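Local coordinates for protein intracellular protease/amidase (Salmonella enterica subsp. enterica serovar Typhimurium, PDB 4K2H) that belongs to the DJ-1/PfpI family, is possibly a peptidase though its activity is not established, and binds zinc between its two subunits, at residues G14-E17 against A18-I21; V125-G128 against D129-K132. The protein carries 1 engineered substitution. All blocks are in the same frame, centred on the assembly; numbering follows the deposited sequence.

How the interactions relate
Interaction 1 comes first along the chain, where the loop after strand 6-11 becomes helix 17-29; interaction 2 follows as a turn between strands 123-124 and 138-139. Their centres are 18 Å apart and their nearest atoms about 7 Å, without touching. What they share is the short connection after strand 101-104, outermost in the parallel sheet within this chain: Glu19 packs on Ile105 and Ala106, while Ser127 and Leu130 meet Ser107. Ala106 is engineered; DJ-1 relatives carry the nucleophilic cysteine here, so both contacts probably border the active-site region. Both reach the second subunit, interaction 1 through zinc and interaction 2 through a hydrogen bond, so both lie where the subunits meet.

Interaction 1. Residues G14-E17 against A18-I21; sequences GFEE and AEAI. With ZN (zinc ion), chain O.
Helix 17-29 opens at a zinc site: Glu16, its N-cap residue, and Glu17, in its first turn, each give the metal a carboxylate oxygen. Glu16 OE2 caps the helix by accepting from Ala18 N at 2.8 Å, met nearly along the C-O axis, with the N-H bent to 136°. The other oxygen, OE1, binds zinc at 2.0 Å. Glu17 OE2 reaches the same ion at a rather short 1.8 Å. The Glu17 chain gets there by placing CG between the backbone N and carbonyl carbon (chi1 69°) and bending again at chi2. Glu17 OE1 is hydrogen-bonded to Ser47 OG. His49 of the same chain and Asp25 of the second subunit complete the coordination.

Behind the cap, Ala20 N bonds to Glu16 O at 3.3 Å in an almost straight line (176°), and Ile21 N bonds to Glu17 O at 2.7 Å. The Glu19 chain crosses that of Glu16 at about a right angle, bringing Glu19 CD within 3.5 Å of Glu16 CB; Glu19 OE1 accepts from Gly74 N. Phe15 CD1 rests 4.1 Å from Ala20 CB.

Each carboxylate oxygen of Glu16 thus has a defined task, one on the metal and one on the helix. Zinc probably offsets the crowding of negative charge among Glu16, Glu17 and Asp25 of the second subunit, and joins this helix start to that neighbouring chain.

Interaction 2. Residues V125-G128 against D129-K132; sequences VCSG and DLWK
The indole of Trp131 meets Gly128 O and Cys126 SG at its edge, while one face carries atoms from its own side of the turn. Gly128 O lies in the ring plane, 3.3 Å from Trp131 CD1, so the carbonyl addresses the rim of the five-membered ring. Cys126 SG is 5.3 Å from the centroid of that ring and 85° off its normal, an edge-on sulfur-aromatic contact. On one face sit Lys132 CG, 3.6 Å above the plane, and Asp129 O, both offset toward the rim. The indole is stacked with the ring of Tyr139.

Cys126 SG touches more than the ring: it lies 3.6 Å from Trp131 N and 3.9 Å from Trp131 CB, with Leu130 CB a little farther. A chi1 of 64°, setting SG between the backbone N and carbonyl carbon, turns the sulfur into the bend of the chain.

That bend is a type II' beta turn from Ser127 to Leu130. Gly128 takes its second position with a phi of 49°, a value that favours glycine. Across the turn's ends, Leu130 CD1 approaches Ser127 OG to 3.4 Å, a methyl against a hydroxyl oxygen. The chain then tightens into a 3-10 segment, 130-132, whose entry is marked by the bond from Lys132 N back to Asp129 O at 3.1 Å.

The turn lies at the surface between strands 123-124 and 138-139. Ser127 and Leu130 both pack on Ser107, just ahead of helix 108-114, Val125 N is bonded to Ser152 OG of strand 150-153, and Gly128 N to Tyr185 OH of the second subunit.

Interaction 1. Residues G14-E17 against A18-I21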
# COMPACT_ATOMS: atom_id res chain seq x y z
N GLY A 14 -4.80 -13.52 -4.67
CA GLY A 14 -3.59 -13.07 -5.34
C GLY A 14 -3.54 -11.62 -5.82
O GLY A 14 -2.62 -11.23 -6.48
N PHE A 15 -4.51 -10.82 -5.46
CA PHE A 15 -4.53 -9.40 -5.81
C PHE A 15 -3.28 -8.73 -5.28
O PHE A 15 -2.82 -9.09 -4.22
CB PHE A 15 -5.78 -8.71 -5.24
CG PHE A 15 -5.79 -8.54 -3.72
CD1 PHE A 15 -5.43 -7.33 -3.14
CD2 PHE A 15 -6.19 -9.57 -2.87
CE1 PHE A 15 -5.46 -7.13 -1.78
CE2 PHE A 15 -6.21 -9.40 -1.50
CZ PHE A 15 -5.88 -8.16 -0.95
N GLU A 16 -2.75 -7.76 -6.04
CA GLU A 16 -1.57 -7.05 -5.64
C GLU A 16 -2.00 -6.06 -4.57
O GLU A 16 -2.70 -5.10 -4.86
CB GLU A 16 -0.93 -6.32 -6.83
CG GLU A 16 0.58 -6.38 -6.86
CD GLU A 16 1.18 -6.21 -5.47
OE1 GLU A 16 1.93 -7.12 -5.03
OE2 GLU A 16 0.87 -5.18 -4.81
N GLU A 17 -1.58 -6.32 -3.33
CA GLU A 17 -2.07 -5.55 -2.20
C GLU A 17 -1.59 -4.12 -2.18
O GLU A 17 -2.32 -3.23 -1.76
CB GLU A 17 -1.76 -6.23 -0.88
CG GLU A 17 -0.30 -6.31 -0.43
CD GLU A 17 0.61 -7.07 -1.35
OE1 GLU A 17 0.25 -8.20 -1.72
OE2 GLU A 17 1.68 -6.51 -1.72
N ALA A 18 -0.37 -3.89 -2.63
CA ALA A 18 0.17 -2.54 -2.58
C ALA A 18 -0.61 -1.62 -3.55
O ALA A 18 -0.99 -0.50 -3.19
CB ALA A 18 1.66 -2.57 -2.90
N GLU A 19 -0.96 -2.16 -4.72
CA GLU A 19 -1.70 -1.40 -5.73
C GLU A 19 -3.07 -1.02 -5.21
O GLU A 19 -3.46 0.14 -5.28
CB GLU A 19 -1.86 -2.22 -7.01
CG GLU A 19 -0.58 -2.49 -7.74
CD GLU A 19 -0.76 -3.51 -8.86
OE1 GLU A 19 -1.90 -3.89 -9.19
OE2 GLU A 19 0.26 -3.97 -9.37
N ALA A 20 -3.80 -2.04 -4.74
CA ALA A 20 -5.10 -1.88 -4.15
C ALA A 20 -5.11 -1.02 -2.89
O ALA A 20 -5.99 -0.17 -2.72
CB ALA A 20 -5.69 -3.25 -3.83
N ILE A 21 -4.19 -1.28 -1.98
CA ILE A 21 -4.24 -0.55 -0.71
C ILE A 21 -3.87 0.94 -0.84
O ILE A 21 -4.51 1.76 -0.17
CB ILE A 21 -3.39 -1.20 0.41
CG1 ILE A 21 -4.02 -2.51 0.92
CG2 ILE A 21 -3.20 -0.26 1.57
CD1 ILE A 21 -5.40 -2.84 0.37
ZN ZN O . 2.60 -6.87 -3.20

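Interaction 2. Residues V125-G128 against D129-K132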
# COMPACT_ATOMS: atom_id res chain seq x y z
N VAL A 125 -2.65 1.39 -20.68
CA VAL A 125 -1.32 0.92 -20.31
C VAL A 125 -1.47 -0.29 -19.40
O VAL A 125 -2.50 -0.50 -18.77
CB VAL A 125 -0.49 2.02 -19.62
CG1 VAL A 125 -1.04 2.38 -18.24
CG2 VAL A 125 0.97 1.63 -19.52
N CYS A 126 -0.42 -1.08 -19.35
CA CYS A 126 -0.37 -2.21 -18.47
C CYS A 126 1.11 -2.43 -18.17
O CYS A 126 1.97 -1.70 -18.69
CB CYS A 126 -0.99 -3.42 -19.17
SG CYS A 126 -0.07 -3.94 -20.62
N SER A 127 1.40 -3.39 -17.31
CA SER A 127 2.79 -3.68 -16.92
C SER A 127 3.50 -4.49 -18.01
O SER A 127 2.84 -5.07 -18.86
CB SER A 127 2.83 -4.45 -15.61
OG SER A 127 1.91 -5.53 -15.69
N GLY A 128 4.83 -4.50 -17.96
CA GLY A 128 5.65 -5.37 -18.80
C GLY A 128 5.28 -5.34 -20.28
O GLY A 128 4.86 -4.30 -20.81
N ASP A 129 5.43 -6.50 -20.93
CA ASP A 129 5.18 -6.64 -22.37
C ASP A 129 3.87 -7.41 -22.67
O ASP A 129 3.72 -8.00 -23.74
CB ASP A 129 6.37 -7.36 -23.03
CG ASP A 129 6.53 -8.81 -22.56
OD1 ASP A 129 5.83 -9.23 -21.62
OD2 ASP A 129 7.37 -9.54 -23.14
N LEU A 130 2.93 -7.37 -21.71
CA LEU A 130 1.66 -8.12 -21.79
C LEU A 130 0.74 -7.57 -22.89
O LEU A 130 -0.10 -8.30 -23.42
CB LEU A 130 0.92 -8.06 -20.44
CG LEU A 130 1.69 -8.53 -19.19
CD1 LEU A 130 1.05 -7.97 -17.92
CD2 LEU A 130 1.81 -10.05 -19.17
N TRP A 131 0.90 -6.29 -23.19
CA TRP A 131 0.23 -5.64 -24.33
C TRP A 131 0.49 -6.30 -25.68
O TRP A 131 -0.33 -6.16 -26.60
CB TRP A 131 0.64 -4.17 -24.41
CG TRP A 131 2.12 -3.96 -24.57
CD1 TRP A 131 3.05 -3.86 -23.58
CD2 TRP A 131 2.82 -3.81 -25.80
NE1 TRP A 131 4.29 -3.65 -24.11
CE2 TRP A 131 4.18 -3.62 -25.48
CE3 TRP A 131 2.44 -3.80 -27.15
CZ2 TRP A 131 5.17 -3.44 -26.45
CZ3 TRP A 131 3.42 -3.62 -28.12
CH2 TRP A 131 4.77 -3.44 -27.76
N LYS A 132 1.61 -7.01 -25.81
CA LYS A 132 1.98 -7.69 -27.06
C LYS A 132 1.02 -8.83 -27.45
O LYS A 132 0.86 -9.12 -28.63
CB LYS A 132 3.42 -8.25 -26.98
CG LYS A 132 4.51 -7.18 -27.05
CD LYS A 132 5.89 -7.80 -26.90
CE LYS A 132 7.00 -6.77 -27.03
NZ LYS A 132 8.30 -7.32 -26.53